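Local coordinates for protein TodX (Pseudomonas putida, PDB 3BS0) that is an outer-membrane beta-barrel of the OmpP1/FadL family that transports aromatic hydrocarbons such as toluene across the outer membrane as a first step in their biodegradation, at residues Ile396-Arg401 and Ser421-Val426; Ala352-Ala357 and Arg376-Gly381. All blocks are in the same frame, centred on the assembly; numbering follows the deposited sequence.

Contact 1 (Ile396-Arg401 and Ser421-Val426)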
loop_
_atom_site.group_PDB
_atom_site.type_symbol
_atom_site.label_atom_id
_atom_site.label_comp_id
_atom_site.label_asym_id
_atom_site.label_seq_id
_atom_site.Cartn_x
_atom_site.Cartn_y
_atom_site.Cartn_z
ATOM N N ILE A 396 -1.392 -5.014 -15.463
ATOM C CA ILE A 396 -2.762 -4.928 -14.948
ATOM C C ILE A 396 -2.921 -6.072 -13.969
ATOM O O ILE A 396 -2.929 -7.236 -14.371
ATOM C CB ILE A 396 -3.835 -5.068 -16.061
ATOM C CG1 ILE A 396 -3.601 -4.051 -17.187
ATOM C CG2 ILE A 396 -5.196 -4.782 -15.490
ATOM C CD1 ILE A 396 -2.438 -4.385 -18.156
ATOM N N SER A 397 -3.034 -5.738 -12.685
ATOM C CA SER A 397 -3.167 -6.741 -11.631
ATOM C C SER A 397 -4.544 -6.731 -10.986
ATOM O O SER A 397 -5.010 -5.706 -10.514
ATOM C CB SER A 397 -2.112 -6.503 -10.569
ATOM O OG SER A 397 -2.274 -7.406 -9.497
ATOM N N PHE A 398 -5.200 -7.885 -10.965
ATOM C CA PHE A 398 -6.537 -7.978 -10.390
ATOM C C PHE A 398 -6.494 -8.667 -9.042
ATOM O O PHE A 398 -6.139 -9.843 -8.950
ATOM C CB PHE A 398 -7.479 -8.776 -11.290
ATOM C CG PHE A 398 -7.450 -8.377 -12.735
ATOM C CD1 PHE A 398 -6.291 -8.506 -13.490
ATOM C CD2 PHE A 398 -8.600 -7.940 -13.365
ATOM C CE1 PHE A 398 -6.281 -8.212 -14.847
ATOM C CE2 PHE A 398 -8.600 -7.642 -14.731
ATOM C CZ PHE A 398 -7.439 -7.781 -15.466
ATOM N N GLY A 399 -6.844 -7.919 -7.999
ATOM C CA GLY A 399 -6.886 -8.479 -6.667
ATOM C C GLY A 399 -8.203 -9.217 -6.592
ATOM O O GLY A 399 -9.259 -8.597 -6.544
ATOM N N LEU A 400 -8.144 -10.544 -6.615
ATOM C CA LEU A 400 -9.353 -11.361 -6.566
ATOM C C LEU A 400 -10.316 -10.935 -5.465
ATOM O O LEU A 400 -9.918 -10.651 -4.326
ATOM C CB LEU A 400 -8.981 -12.838 -6.420
ATOM C CG LEU A 400 -8.219 -13.340 -7.649
ATOM C CD1 LEU A 400 -7.873 -14.798 -7.470
ATOM C CD2 LEU A 400 -9.067 -13.147 -8.907
ATOM N N ARG A 401 -11.589 -10.893 -5.834
ATOM C CA ARG A 401 -12.661 -10.479 -4.944
ATOM C C ARG A 401 -13.061 -11.511 -3.902
ATOM O O ARG A 401 -13.407 -12.636 -4.239
ATOM C CB ARG A 401 -13.883 -10.096 -5.780
ATOM C CG ARG A 401 -15.193 -10.007 -5.011
ATOM C CD ARG A 401 -16.265 -9.381 -5.880
ATOM N NE ARG A 401 -16.070 -7.939 -6.058
ATOM C CZ ARG A 401 -16.649 -7.006 -5.304
ATOM N NH1 ARG A 401 -17.466 -7.354 -4.317
ATOM N NH2 ARG A 401 -16.415 -5.721 -5.536
ATOM N N SER A 421 -12.949 -6.252 -4.187
ATOM C CA SER A 421 -12.028 -6.642 -5.258
ATOM C C SER A 421 -11.204 -5.420 -5.645
ATOM O O SER A 421 -11.525 -4.300 -5.240
ATOM C CB SER A 421 -12.794 -7.170 -6.485
ATOM O OG SER A 421 -13.335 -6.124 -7.274
ATOM N N GLN A 422 -10.156 -5.619 -6.434
ATOM C CA GLN A 422 -9.310 -4.493 -6.812
ATOM C C GLN A 422 -8.461 -4.705 -8.057
ATOM O O GLN A 422 -7.796 -5.720 -8.174
ATOM C CB GLN A 422 -8.392 -4.164 -5.646
ATOM C CG GLN A 422 -7.634 -2.886 -5.796
ATOM C CD GLN A 422 -6.378 -2.865 -4.948
ATOM O OE1 GLN A 422 -5.361 -3.491 -5.293
ATOM N NE2 GLN A 422 -6.440 -2.157 -3.822
ATOM N N ILE A 423 -8.483 -3.732 -8.969
ATOM C CA ILE A 423 -7.701 -3.750 -10.219
ATOM C C ILE A 423 -6.462 -2.848 -10.088
ATOM O O ILE A 423 -6.437 -1.926 -9.278
ATOM C CB ILE A 423 -8.542 -3.229 -11.416
ATOM C CG1 ILE A 423 -9.668 -4.217 -11.752
ATOM C CG2 ILE A 423 -7.663 -3.024 -12.623
ATOM C CD1 ILE A 423 -10.689 -3.673 -12.749
ATOM N N ASN A 424 -5.439 -3.104 -10.901
ATOM C CA ASN A 424 -4.215 -2.312 -10.850
ATOM C C ASN A 424 -3.509 -2.065 -12.176
ATOM O O ASN A 424 -3.062 -2.997 -12.834
ATOM C CB ASN A 424 -3.232 -2.949 -9.883
ATOM C CG ASN A 424 -3.198 -2.238 -8.564
ATOM O OD1 ASN A 424 -4.234 -2.075 -7.905
ATOM N ND2 ASN A 424 -2.004 -1.794 -8.162
ATOM N N ALA A 425 -3.388 -0.798 -12.548
ATOM C CA ALA A 425 -2.715 -0.441 -13.782
ATOM C C ALA A 425 -1.438 0.323 -13.470
ATOM O O ALA A 425 -1.450 1.271 -12.681
ATOM C CB ALA A 425 -3.625 0.406 -14.637
ATOM N N VAL A 426 -0.328 -0.105 -14.063
ATOM C CA VAL A 426 0.955 0.572 -13.871
ATOM C C VAL A 426 1.438 0.779 -15.286
ATOM O O VAL A 426 1.244 -0.095 -16.136
ATOM C CB VAL A 426 2.030 -0.303 -13.160
ATOM C CG1 VAL A 426 3.227 0.564 -12.788
ATOM C CG2 VAL A 426 1.454 -0.976 -11.934
#

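Contact 2 (Ala352-Ala357 and Arg376-Gly381)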
loop_
_atom_site.group_PDB
_atom_site.type_symbol
_atom_site.label_atom_id
_atom_site.label_comp_id
_atom_site.label_asym_id
_atom_site.label_seq_id
_atom_site.Cartn_x
_atom_site.Cartn_y
_atom_site.Cartn_z
ATOM N N ALA A 352 2.536 -12.216 -17.864
ATOM C CA ALA A 352 1.352 -12.635 -17.122
ATOM C C ALA A 352 1.800 -13.380 -15.863
ATOM O O ALA A 352 2.884 -13.952 -15.832
ATOM C CB ALA A 352 0.458 -13.536 -17.996
ATOM N N GLY A 353 0.974 -13.362 -14.823
ATOM C CA GLY A 353 1.360 -14.043 -13.604
ATOM C C GLY A 353 0.257 -14.250 -12.582
ATOM O O GLY A 353 -0.913 -13.943 -12.822
ATOM N N TYR A 354 0.656 -14.759 -11.419
ATOM C CA TYR A 354 -0.269 -15.038 -10.333
ATOM C C TYR A 354 0.422 -14.944 -8.974
ATOM O O TYR A 354 1.588 -15.318 -8.834
ATOM C CB TYR A 354 -0.846 -16.442 -10.504
ATOM C CG TYR A 354 -1.708 -16.902 -9.349
ATOM C CD1 TYR A 354 -2.947 -16.308 -9.100
ATOM C CD2 TYR A 354 -1.293 -17.943 -8.512
ATOM C CE1 TYR A 354 -3.763 -16.743 -8.046
ATOM C CE2 TYR A 354 -2.093 -18.385 -7.457
ATOM C CZ TYR A 354 -3.330 -17.781 -7.231
ATOM O OH TYR A 354 -4.142 -18.219 -6.208
ATOM N N SER A 355 -0.302 -14.446 -7.974
ATOM C CA SER A 355 0.237 -14.337 -6.620
ATOM C C SER A 355 -0.733 -14.964 -5.613
ATOM O O SER A 355 -1.946 -14.999 -5.839
ATOM C CB SER A 355 0.491 -12.878 -6.249
ATOM O OG SER A 355 1.163 -12.804 -5.004
ATOM N N TYR A 356 -0.194 -15.449 -4.498
ATOM C CA TYR A 356 -1.007 -16.098 -3.477
ATOM C C TYR A 356 -0.568 -15.688 -2.082
ATOM O O TYR A 356 0.567 -15.938 -1.680
ATOM C CB TYR A 356 -0.887 -17.615 -3.633
ATOM C CG TYR A 356 -1.973 -18.428 -2.967
ATOM C CD1 TYR A 356 -2.132 -19.778 -3.284
ATOM C CD2 TYR A 356 -2.846 -17.861 -2.034
ATOM C CE1 TYR A 356 -3.134 -20.546 -2.694
ATOM C CE2 TYR A 356 -3.852 -18.622 -1.437
ATOM C CZ TYR A 356 -3.989 -19.965 -1.775
ATOM O OH TYR A 356 -4.984 -20.733 -1.209
ATOM N N ALA A 357 -1.478 -15.058 -1.348
ATOM C CA ALA A 357 -1.202 -14.604 0.010
ATOM C C ALA A 357 -1.881 -15.513 1.028
ATOM O O ALA A 357 -2.591 -16.451 0.658
ATOM C CB ALA A 357 -1.689 -13.171 0.186
ATOM N N ARG A 376 -5.600 -13.123 -3.268
ATOM C CA ARG A 376 -5.030 -13.478 -4.559
ATOM C C ARG A 376 -5.031 -12.321 -5.568
ATOM O O ARG A 376 -5.797 -11.370 -5.432
ATOM C CB ARG A 376 -5.806 -14.664 -5.136
ATOM C CG ARG A 376 -5.717 -15.947 -4.309
ATOM C CD ARG A 376 -6.654 -17.015 -4.868
ATOM N NE ARG A 376 -6.293 -18.366 -4.447
ATOM C CZ ARG A 376 -6.921 -19.463 -4.851
ATOM N NH1 ARG A 376 -7.951 -19.374 -5.686
ATOM N NH2 ARG A 376 -6.507 -20.650 -4.433
ATOM N N HIS A 377 -4.172 -12.430 -6.581
ATOM C CA HIS A 377 -4.046 -11.427 -7.631
ATOM C C HIS A 377 -3.692 -12.109 -8.947
ATOM O O HIS A 377 -2.860 -13.004 -8.966
ATOM C CB HIS A 377 -2.914 -10.458 -7.303
ATOM C CG HIS A 377 -3.089 -9.728 -6.015
ATOM N ND1 HIS A 377 -3.792 -8.549 -5.921
ATOM C CD2 HIS A 377 -2.679 -10.026 -4.758
ATOM C CE1 HIS A 377 -3.813 -8.152 -4.660
ATOM N NE2 HIS A 377 -3.146 -9.031 -3.933
ATOM N N VAL A 378 -4.313 -11.685 -10.043
ATOM C CA VAL A 378 -3.999 -12.234 -11.364
ATOM C C VAL A 378 -3.574 -11.052 -12.233
ATOM O O VAL A 378 -4.343 -10.122 -12.462
ATOM C CB VAL A 378 -5.204 -12.910 -12.026
ATOM C CG1 VAL A 378 -4.764 -13.554 -13.334
ATOM C CG2 VAL A 378 -5.801 -13.940 -11.099
ATOM N N THR A 379 -2.347 -11.109 -12.728
ATOM C CA THR A 379 -1.787 -10.021 -13.513
ATOM C C THR A 379 -1.459 -10.315 -14.972
ATOM O O THR A 379 -1.290 -11.466 -15.370
ATOM C CB THR A 379 -0.514 -9.527 -12.835
ATOM O OG1 THR A 379 0.480 -10.555 -12.886
ATOM C CG2 THR A 379 -0.781 -9.231 -11.390
ATOM N N PHE A 380 -1.366 -9.243 -15.756
ATOM C CA PHE A 380 -1.037 -9.311 -17.176
ATOM C C PHE A 380 -0.107 -8.150 -17.484
ATOM O O PHE A 380 -0.303 -7.049 -16.990
ATOM C CB PHE A 380 -2.275 -9.142 -18.059
ATOM C CG PHE A 380 -3.117 -10.369 -18.194
ATOM C CD1 PHE A 380 -3.615 -11.025 -17.070
ATOM C CD2 PHE A 380 -3.493 -10.821 -19.460
ATOM C CE1 PHE A 380 -4.486 -12.116 -17.202
ATOM C CE2 PHE A 380 -4.360 -11.905 -19.611
ATOM C CZ PHE A 380 -4.861 -12.555 -18.476
ATOM N N GLY A 381 0.888 -8.392 -18.322
ATOM C CA GLY A 381 1.808 -7.334 -18.673
ATOM C C GLY A 381 2.307 -7.406 -20.100
ATOM O O GLY A 381 2.327 -8.468 -20.718
#

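Contact 1 (Ile396-Arg401 and Ser421-Val426)
G399 and Q422 form a hydrogen-bonded antiparallel pair between strands 396-401 and 421-426. Q422 N donates to G399 O over 3.1 Å, reaching a carbonyl lone pair in the plane of the group. The return bond, G399 N to Q422 O, is modelled too short for its geometry to be trusted at this resolution. Further along, S397 N points its hydrogen at N424 O, whose position is less sure. The two strands run at 167° to each other, with axes 4.4 Å apart.

They belong to the last hairpin of a FadL-type barrel, strands 390-405 and 417-433, and strand 417-433 closes the wall against strand 44-60. The face carrying S397 and N424 looks inward, where R14 of the short N-terminal helix touches S397 and E7 touches N424. S397 CB and N424 CB meet at 3.8 Å on this face.

Apolar packing occupies the other face, probably the one turned to lipid. I423 stands alongside both I396 and F398, pointing the same way as each. Its CG2 methyl touches I396 CG2 at 4.2 Å, while its CG1 lies 4.2 Å from F398 CD2, oblique to the ring.

Polar contact returns at the end, where the R401 chain bends at chi3 (-73°), which turns NE toward S421 CB, 3.4 Å away. One face of the guanidinium lies over S421 N, which is offset toward the rim of the group, and R401 NE comes within 3.5 Å of S421 OG. The charge itself is matched by a salt bridge from R401 NH2 to D56, on strand 44-60, whose backbone also bonds to S421.

Contact 2 (Ala352-Ala357 and Arg376-Gly381)
G353 pairs with T379, and S355 with H377, in antiparallel hydrogen-bonded register at 161°: G353 N to T379 O (3.0 Å), T379 N to G353 O (3.2 Å), S355 N to H377 O (3.1 Å) and a weak H377 N to S355 O.

Side chains meet mainly around R376, which is extended from CG to NE, runs beside Y356 and is crossed obliquely by Y354. Its CZ stands 4.7 Å from the centroid of the Y356 ring, a cation-pi contact over the face, with the guanidinium plane 80° from the ring and its edge toward Y356 CZ. The OH of Y354 lies over a guanidinium face, 2.8 Å from R376 NE but at a poor angle for a hydrogen bond. The Y354 ring edge meets V378 CG2 through CD1 at 4.2 Å. An alanine in place of Y354 would probably leave R376 freer to swing away from Y356 and open a gap beside V378.

On the other face T379 OG1 accepts a hydrogen bond from G17 N, just beyond helix 11-15, while strands 333-343 and 390-405 flank the pair.

Contacts 1 and 2 are successive pieces of one barrel wall, their centres about 9 Å apart, because strands 376-385 and 390-405 are neighbours both in the chain and in the sheet. Backbone bonds probably join them directly: L400 N to R376 O and I396 N to F380 O, each 2.8 Å. Side chains mesh there too, S397 lying on H377 and T379, and L400 on R376 and V378. On the inner side both contacts meet the N-terminal segment, R14 at contact 1 and G17 at contact 2, consistent with the hatch of FadL-type barrels. A bound C8E detergent lies about 13 Å from the side chain of Q422.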